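Local structure of NO-binding heme-dependent sensor protein (4U9B) at residues 7-12 against 20-25; 27-32 against 51-56. The protein binds heme and is, as an H-NOX gas sensor, probably a receptor for nitric oxide in signalling, captured here with nitric oxide bound. All coordinates share one frame; numbering follows the deposited sequence.

Contact 1: 7-12 against 20-25; sequences NVLEDM and SVWNEL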
ATOM      1  N   ASN A   7       2.293  -8.494  -8.189  1.00 22.95           N
ATOM      2  CA  ASN A   7       3.361  -8.249  -9.153  1.00 25.14           C
ATOM      3  C   ASN A   7       4.434  -7.339  -8.571  1.00 24.70           C
ATOM      4  O   ASN A   7       5.625  -7.577  -8.763  1.00 24.01           O
ATOM      5  CB  ASN A   7       2.809  -7.635 -10.443  1.00 24.89           C
ATOM      6  CG  ASN A   7       1.938  -8.597 -11.230  1.00 24.86           C
ATOM      7  OD1 ASN A   7       2.054  -9.822 -11.097  1.00 28.08           O
ATOM      8  ND2 ASN A   7       1.063  -8.047 -12.061  1.00 23.43           N
ATOM      9  N   VAL A   8       4.018  -6.293  -7.862  1.00 22.02           N
ATOM     10  CA  VAL A   8       4.979  -5.384  -7.256  1.00 22.12           C
ATOM     11  C   VAL A   8       5.688  -6.093  -6.102  1.00 22.08           C
ATOM     12  O   VAL A   8       6.879  -5.884  -5.881  1.00 22.28           O
ATOM     13  CB  VAL A   8       4.310  -4.085  -6.760  1.00 20.70           C
ATOM     14  CG1 VAL A   8       5.336  -3.170  -6.116  1.00 23.15           C
ATOM     15  CG2 VAL A   8       3.634  -3.364  -7.918  1.00 22.00           C
ATOM     16  N   LEU A   9       4.961  -6.941  -5.378  1.00 21.39           N
ATOM     17  CA  LEU A   9       5.570  -7.725  -4.309  1.00 22.25           C
ATOM     18  C   LEU A   9       6.639  -8.637  -4.896  1.00 22.96           C
ATOM     19  O   LEU A   9       7.714  -8.788  -4.318  1.00 26.19           O
ATOM     20  CB  LEU A   9       4.520  -8.547  -3.552  1.00 20.97           C
ATOM     21  CG  LEU A   9       5.042  -9.389  -2.380  1.00 24.23           C
ATOM     22  CD1 LEU A   9       5.607  -8.504  -1.282  1.00 26.69           C
ATOM     23  CD2 LEU A   9       3.951 -10.286  -1.819  1.00 25.08           C
ATOM     24  N   GLU A  10       6.351  -9.230  -6.053  1.00 23.61           N
ATOM     25  CA  GLU A  10       7.328 -10.083  -6.725  1.00 25.50           C
ATOM     26  C   GLU A  10       8.592  -9.288  -7.034  1.00 29.46           C
ATOM     27  O   GLU A  10       9.702  -9.754  -6.770  1.00 30.92           O
ATOM     28  CB  GLU A  10       6.761 -10.681  -8.018  1.00 23.76           C
ATOM     29  CG  GLU A  10       7.733 -11.651  -8.708  1.00 27.58           C
ATOM     30  CD  GLU A  10       7.218 -12.179 -10.030  1.00 32.81           C
ATOM     31  OE1 GLU A  10       8.048 -12.630 -10.849  1.00 35.61           O
ATOM     32  OE2 GLU A  10       5.989 -12.152 -10.251  1.00 33.93           O
ATOM     33  N   ASP A  11       8.423  -8.092  -7.594  1.00 30.03           N
ATOM     34  CA  ASP A  11       9.560  -7.234  -7.909  1.00 29.33           C
ATOM     35  C   ASP A  11      10.424  -7.009  -6.674  1.00 28.76           C
ATOM     36  O   ASP A  11      11.649  -7.021  -6.751  1.00 32.84           O
ATOM     37  CB  ASP A  11       9.091  -5.885  -8.470  1.00 26.81           C
ATOM     38  CG  ASP A  11       8.480  -6.005  -9.854  1.00 30.09           C
ATOM     39  OD1 ASP A  11       8.700  -7.040 -10.518  1.00 32.25           O
ATOM     40  OD2 ASP A  11       7.787  -5.059 -10.283  1.00 31.88           O
ATOM     41  N   MET A  12       9.778  -6.818  -5.530  1.00 29.54           N
ATOM     42  CA  MET A  12      10.494  -6.541  -4.292  1.00 29.05           C
ATOM     43  C   MET A  12      11.222  -7.786  -3.784  1.00 30.57           C
ATOM     44  O   MET A  12      12.418  -7.735  -3.491  1.00 33.06           O
ATOM     45  CB  MET A  12       9.525  -6.018  -3.231  1.00 29.16           C
ATOM     46  CG  MET A  12      10.211  -5.455  -2.001  1.00 30.29           C
ATOM     47  SD  MET A  12       9.058  -4.731  -0.821  1.00 32.43           S
ATOM     48  CE  MET A  12      10.200  -3.879   0.267  1.00 34.27           C
ATOM     49  N   SER A  20      14.150 -17.847  -6.880  1.00 37.86           N
ATOM     50  CA  SER A  20      13.925 -19.135  -6.217  1.00 41.04           C
ATOM     51  C   SER A  20      13.156 -18.945  -4.911  1.00 39.61           C
ATOM     52  O   SER A  20      12.263 -19.729  -4.578  1.00 40.31           O
ATOM     53  CB  SER A  20      15.260 -19.870  -5.955  1.00 43.08           C
ATOM     54  OG  SER A  20      16.087 -19.193  -5.024  1.00 45.32           O
ATOM     55  N   VAL A  21      13.505 -17.899  -4.175  1.00 35.56           N
ATOM     56  CA  VAL A  21      12.788 -17.542  -2.958  1.00 36.77           C
ATOM     57  C   VAL A  21      11.330 -17.187  -3.247  1.00 35.10           C
ATOM     58  O   VAL A  21      10.423 -17.627  -2.540  1.00 32.86           O
ATOM     59  CB  VAL A  21      13.478 -16.362  -2.249  1.00 38.60           C
ATOM     60  CG1 VAL A  21      12.605 -15.803  -1.132  1.00 41.22           C
ATOM     61  CG2 VAL A  21      14.829 -16.806  -1.710  1.00 37.61           C
ATOM     62  N   TRP A  22      11.105 -16.386  -4.284  1.00 33.48           N
ATOM     63  CA  TRP A  22       9.748 -16.039  -4.680  1.00 30.91           C
ATOM     64  C   TRP A  22       8.956 -17.287  -5.061  1.00 30.53           C
ATOM     65  O   TRP A  22       7.818 -17.460  -4.627  1.00 29.71           O
ATOM     66  CB  TRP A  22       9.756 -15.039  -5.842  1.00 30.13           C
ATOM     67  CG  TRP A  22       8.399 -14.811  -6.426  1.00 28.02           C
ATOM     68  CD1 TRP A  22       7.934 -15.276  -7.621  1.00 29.34           C
ATOM     69  CD2 TRP A  22       7.321 -14.072  -5.835  1.00 28.16           C
ATOM     70  NE1 TRP A  22       6.636 -14.870  -7.814  1.00 29.47           N
ATOM     71  CE2 TRP A  22       6.237 -14.133  -6.732  1.00 28.33           C
ATOM     72  CE3 TRP A  22       7.169 -13.370  -4.636  1.00 26.43           C
ATOM     73  CZ2 TRP A  22       5.019 -13.511  -6.469  1.00 27.44           C
ATOM     74  CZ3 TRP A  22       5.958 -12.756  -4.378  1.00 26.47           C
ATOM     75  CH2 TRP A  22       4.899 -12.830  -5.291  1.00 27.69           C
ATOM     76  N   ASN A  23       9.557 -18.167  -5.854  1.00 32.00           N
ATOM     77  CA  ASN A  23       8.863 -19.376  -6.260  1.00 36.23           C
ATOM     78  C   ASN A  23       8.622 -20.302  -5.070  1.00 32.17           C
ATOM     79  O   ASN A  23       7.580 -20.954  -4.999  1.00 32.76           O
ATOM     80  CB  ASN A  23       9.640 -20.095  -7.366  1.00 41.18           C
ATOM     81  CG  ASN A  23       9.460 -19.448  -8.722  1.00 44.07           C
ATOM     82  OD1 ASN A  23       8.409 -18.879  -9.020  1.00 42.06           O
ATOM     83  ND2 ASN A  23      10.483 -19.541  -9.560  1.00 47.20           N
ATOM     84  N   GLU A  24       9.558 -20.339  -4.125  1.00 33.78           N
ATOM     85  CA  GLU A  24       9.354 -21.120  -2.906  1.00 34.86           C
ATOM     86  C   GLU A  24       8.135 -20.599  -2.157  1.00 31.49           C
ATOM     87  O   GLU A  24       7.285 -21.372  -1.719  1.00 31.14           O
ATOM     88  CB  GLU A  24      10.579 -21.073  -1.987  1.00 39.95           C
ATOM     89  CG  GLU A  24      10.411 -21.925  -0.725  1.00 45.52           C
ATOM     90  CD  GLU A  24      11.477 -21.666   0.320  1.00 51.58           C
ATOM     91  OE1 GLU A  24      12.381 -20.841   0.071  1.00 54.11           O
ATOM     92  OE2 GLU A  24      11.404 -22.290   1.402  1.00 54.23           O
ATOM     93  N   LEU A  25       8.059 -19.278  -2.011  1.00 29.06           N
ATOM     94  CA  LEU A  25       6.936 -18.644  -1.336  1.00 28.16           C
ATOM     95  C   LEU A  25       5.610 -18.977  -2.014  1.00 27.24           C
ATOM     96  O   LEU A  25       4.602 -19.182  -1.343  1.00 29.23           O
ATOM     97  CB  LEU A  25       7.138 -17.127  -1.286  1.00 30.46           C
ATOM     98  CG  LEU A  25       8.254 -16.650  -0.351  1.00 30.49           C
ATOM     99  CD1 LEU A  25       8.664 -15.223  -0.676  1.00 31.95           C
ATOM    100  CD2 LEU A  25       7.816 -16.761   1.103  1.00 30.55           C
TER

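Contact 2: 27-32 against 51-56; sequences EKHAPK and VQDVAQ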
ATOM      1  N   GLU A  27       5.027 -21.723  -3.863  1.00 34.48           N
ATOM      2  CA  GLU A  27       4.785 -23.143  -3.607  1.00 34.65           C
ATOM      3  C   GLU A  27       4.139 -23.338  -2.243  1.00 32.92           C
ATOM      4  O   GLU A  27       3.205 -24.124  -2.090  1.00 34.08           O
ATOM      5  CB  GLU A  27       6.087 -23.945  -3.673  1.00 38.87           C
ATOM      6  CG  GLU A  27       6.654 -24.133  -5.070  1.00 41.64           C
ATOM      7  CD  GLU A  27       7.962 -24.904  -5.066  1.00 45.19           C
ATOM      8  OE1 GLU A  27       8.218 -25.644  -4.092  1.00 45.39           O
ATOM      9  OE2 GLU A  27       8.738 -24.766  -6.035  1.00 47.44           O
ATOM     10  N   LYS A  28       4.639 -22.604  -1.254  1.00 31.08           N
ATOM     11  CA  LYS A  28       4.170 -22.748   0.116  1.00 30.13           C
ATOM     12  C   LYS A  28       2.785 -22.159   0.340  1.00 29.33           C
ATOM     13  O   LYS A  28       1.989 -22.717   1.090  1.00 32.18           O
ATOM     14  CB  LYS A  28       5.147 -22.080   1.085  1.00 34.12           C
ATOM     15  CG  LYS A  28       6.470 -22.798   1.257  1.00 35.52           C
ATOM     16  CD  LYS A  28       7.327 -22.133   2.328  1.00 37.34           C
ATOM     17  CE  LYS A  28       6.743 -22.315   3.726  1.00 41.29           C
ATOM     18  NZ  LYS A  28       7.522 -21.583   4.768  1.00 41.54           N
ATOM     19  N   HIS A  29       2.502 -21.030  -0.310  1.00 28.34           N
ATOM     20  CA  HIS A  29       1.374 -20.191   0.091  1.00 27.88           C
ATOM     21  C   HIS A  29       0.297 -19.975  -0.977  1.00 32.51           C
ATOM     22  O   HIS A  29      -0.766 -19.435  -0.669  1.00 37.89           O
ATOM     23  CB  HIS A  29       1.911 -18.835   0.552  1.00 26.02           C
ATOM     24  CG  HIS A  29       2.922 -18.941   1.650  1.00 26.41           C
ATOM     25  ND1 HIS A  29       2.606 -19.413   2.905  1.00 27.60           N
ATOM     26  CD2 HIS A  29       4.245 -18.655   1.679  1.00 25.92           C
ATOM     27  CE1 HIS A  29       3.689 -19.409   3.661  1.00 28.45           C
ATOM     28  NE2 HIS A  29       4.697 -18.951   2.941  1.00 27.59           N
ATOM     29  N   ALA A  30       0.560 -20.390  -2.214  1.00 31.04           N
ATOM     30  CA  ALA A  30      -0.418 -20.228  -3.293  1.00 31.87           C
ATOM     31  C   ALA A  30      -0.767 -21.566  -3.944  1.00 33.16           C
ATOM     32  O   ALA A  30       0.046 -22.487  -3.928  1.00 32.62           O
ATOM     33  CB  ALA A  30       0.106 -19.261  -4.338  1.00 29.08           C
ATOM     34  N   PRO A  31      -1.980 -21.670  -4.527  1.00 35.09           N
ATOM     35  CA  PRO A  31      -2.393 -22.877  -5.256  1.00 36.29           C
ATOM     36  C   PRO A  31      -1.387 -23.273  -6.343  1.00 36.20           C
ATOM     37  O   PRO A  31      -0.560 -22.458  -6.745  1.00 34.70           O
ATOM     38  CB  PRO A  31      -3.728 -22.472  -5.869  1.00 36.98           C
ATOM     39  CG  PRO A  31      -4.268 -21.463  -4.936  1.00 38.16           C
ATOM     40  CD  PRO A  31      -3.073 -20.682  -4.456  1.00 36.18           C
ATOM     41  N   LYS A  32      -1.460 -24.515  -6.812  1.00 40.81           N
ATOM     42  CA  LYS A  32      -0.480 -25.037  -7.754  1.00 45.33           C
ATOM     43  C   LYS A  32      -0.551 -24.273  -9.069  1.00 43.83           C
ATOM     44  O   LYS A  32      -1.636 -23.917  -9.550  1.00 42.87           O
ATOM     45  CB  LYS A  32      -0.699 -26.532  -7.975  1.00 50.16           C
ATOM     46  CG  LYS A  32       0.486 -27.215  -8.609  1.00 54.89           C
ATOM     47  CD  LYS A  32       0.622 -28.663  -8.160  1.00 59.95           C
ATOM     48  CE  LYS A  32      -0.640 -29.453  -8.442  1.00 62.54           C
ATOM     49  NZ  LYS A  32      -0.427 -30.908  -8.219  1.00 63.16           N
ATOM     50  N   VAL A  51       3.899 -12.489   2.952  1.00 22.22           N
ATOM     51  CA  VAL A  51       4.564 -11.446   3.724  1.00 22.43           C
ATOM     52  C   VAL A  51       4.822 -11.914   5.159  1.00 23.51           C
ATOM     53  O   VAL A  51       5.826 -11.538   5.758  1.00 26.48           O
ATOM     54  CB  VAL A  51       3.745 -10.136   3.724  1.00 23.27           C
ATOM     55  CG1 VAL A  51       4.460  -9.045   4.501  1.00 25.55           C
ATOM     56  CG2 VAL A  51       3.530  -9.652   2.299  1.00 25.90           C
ATOM     57  N   GLN A  52       3.927 -12.740   5.700  1.00 24.24           N
ATOM     58  CA  GLN A  52       4.119 -13.315   7.034  1.00 27.58           C
ATOM     59  C   GLN A  52       5.364 -14.188   7.075  1.00 27.38           C
ATOM     60  O   GLN A  52       6.122 -14.161   8.050  1.00 27.01           O
ATOM     61  CB  GLN A  52       2.897 -14.130   7.463  1.00 33.13           C
ATOM     62  CG  GLN A  52       2.958 -14.619   8.920  1.00 40.02           C
ATOM     63  CD  GLN A  52       2.023 -13.870   9.860  1.00 46.34           C
ATOM     64  OE1 GLN A  52       1.381 -12.889   9.480  1.00 47.80           O
ATOM     65  NE2 GLN A  52       1.946 -14.338  11.101  1.00 49.78           N
ATOM     66  N   ASP A  53       5.560 -14.964   6.016  1.00 25.02           N
ATOM     67  CA  ASP A  53       6.715 -15.844   5.896  1.00 25.56           C
ATOM     68  C   ASP A  53       8.003 -15.025   5.866  1.00 26.13           C
ATOM     69  O   ASP A  53       8.942 -15.299   6.611  1.00 26.54           O
ATOM     70  CB  ASP A  53       6.588 -16.698   4.633  1.00 27.17           C
ATOM     71  CG  ASP A  53       7.513 -17.892   4.634  1.00 29.65           C
ATOM     72  OD1 ASP A  53       8.573 -17.840   5.291  1.00 36.47           O
ATOM     73  OD2 ASP A  53       7.168 -18.891   3.971  1.00 27.47           O
ATOM     74  N   VAL A  54       8.029 -14.007   5.010  1.00 27.45           N
ATOM     75  CA  VAL A  54       9.180 -13.118   4.901  1.00 29.82           C
ATOM     76  C   VAL A  54       9.509 -12.496   6.255  1.00 30.52           C
ATOM     77  O   VAL A  54      10.664 -12.488   6.677  1.00 34.71           O
ATOM     78  CB  VAL A  54       8.929 -11.995   3.868  1.00 31.48           C
ATOM     79  CG1 VAL A  54      10.055 -10.965   3.885  1.00 35.23           C
ATOM     80  CG2 VAL A  54       8.771 -12.581   2.472  1.00 30.15           C
ATOM     81  N   ALA A  55       8.489 -11.978   6.931  1.00 27.44           N
ATOM     82  CA  ALA A  55       8.692 -11.312   8.211  1.00 27.76           C
ATOM     83  C   ALA A  55       9.279 -12.270   9.245  1.00 31.09           C
ATOM     84  O   ALA A  55      10.211 -11.911   9.964  1.00 32.24           O
ATOM     85  CB  ALA A  55       7.388 -10.726   8.718  1.00 27.91           C
ATOM     86  N   GLN A  56       8.745 -13.486   9.315  1.00 29.23           N
ATOM     87  CA  GLN A  56       9.221 -14.453  10.298  1.00 31.67           C
ATOM     88  C   GLN A  56      10.643 -14.899   9.976  1.00 34.87           C
ATOM     89  O   GLN A  56      11.428 -15.187  10.882  1.00 35.65           O
ATOM     90  CB  GLN A  56       8.290 -15.668  10.373  1.00 33.86           C
ATOM     91  CG  GLN A  56       8.759 -16.710  11.388  1.00 38.53           C
ATOM     92  CD  GLN A  56       7.675 -17.689  11.805  1.00 41.32           C
ATOM     93  OE1 GLN A  56       6.483 -17.397  11.715  1.00 45.07           O
ATOM     94  NE2 GLN A  56       8.092 -18.859  12.277  1.00 42.58           N
TER

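Contact 1: 7-12 against 20-25
E10 lays its aliphatic stem over one face of the W22 indole. The methylene CG sits 3.5 Å from the centroid of the five-membered ring, and the line joining them leans only 12° from the ring normal, which identifies a CH-pi contact. Extended beyond CG, the glutamate crosses the indole at about a right angle, and its carboxylate plane lies 14° from that of the ring; E10 CD stands above W22 NE1 at 3.5 Å, with no hydrogen bond between the two side chains. W22 reaches this position because CG stands anti to the backbone N (chi1 171°), projecting the ring toward helix 3-17. The six-membered ring continues over the backbone of the same helix, W22 CZ3 lying 3.8 Å from E10 CA. L9 approaches the indole obliquely, its CG 4.0 Å from W22 CZ3. Y36, V13 and V14 also touch the tryptophan. Replacing W22 by an alanine is likely to open a gap between the helices and leave the E10 stem without its aromatic support. Six of the seven intervening residues are helical, so this is the packing of two consecutive helices, 3-17 and 19-29, across a very short break in the N-terminal helical part of the H-NOX fold.

Contact 2: 27-32 against 51-56
K28 and H29 both set CG anti to their carbonyl carbon, while D53 sends CG anti to its backbone N (chi1 -164°), and the three side chains converge on one oxygen, D53 OD2. The imidazole donates from H29 NE2 to D53 OD2 at 2.7 Å, with an N-H...O angle of 170°. The acceptor lies in the ring plane, at its edge, and uses the anti lone pair of the carboxylate. Ring and carboxylate planes are perpendicular, and because OD2 lies in the ring plane this His-carboxylate hydrogen bond is edge-on, with no stacking between the flat groups. K28 arrives on the syn side of the same oxygen: its chain bends at chi3, and K28 NZ forms a salt bridge with D53 OD2 at 2.8 Å, the nitrogen standing 31° out of the carboxylate plane. K28 CB also lies over one face of the H29 ring, 3.6 Å above its plane.

From across the contact two donors thus grip OD2 of a buried aspartate, and R57, one turn farther along helix 44-58, is a further partner of the carboxylate through its salt bridge to D53 OD1. The charges of K28 and R57, with the N-H of H29, would probably favour the ionised carboxylate and steady its rotation. The nearest CA pair, H29 and D53, is 9.0 Å apart, evidence that side chains bridge the gap between the backbones. The contact joins the C-terminal end of helix 19-29, just before A30 leaves helical geometry, to helix 44-58, whose V51 and A55 pack against helix 62-80.

Overall arrangement
Helix 19-29 serves both contacts: its 20-25 portion packs on helix 3-17 in contact 1, and its end meets helix 44-58 in contact 2. The centres are 10 Å apart, and the two also touch directly. L25 CD2 lies 3.6 Å from D53 OD2, placing an apolar group beside the polar cluster, while L9 CD2 and V51 CG2, 4.2 Å apart, join helices 3-17 and 44-58. Contact 1 rests on CH-pi and apolar packing without hydrogen bonds, contact 2 on a salt bridge and a hydrogen bond to one carboxylate oxygen. The side chain of L9 is about 11 Å from the bound heme, so contact 1 is near the heme without touching it; contact 2 is away from the annotated sites.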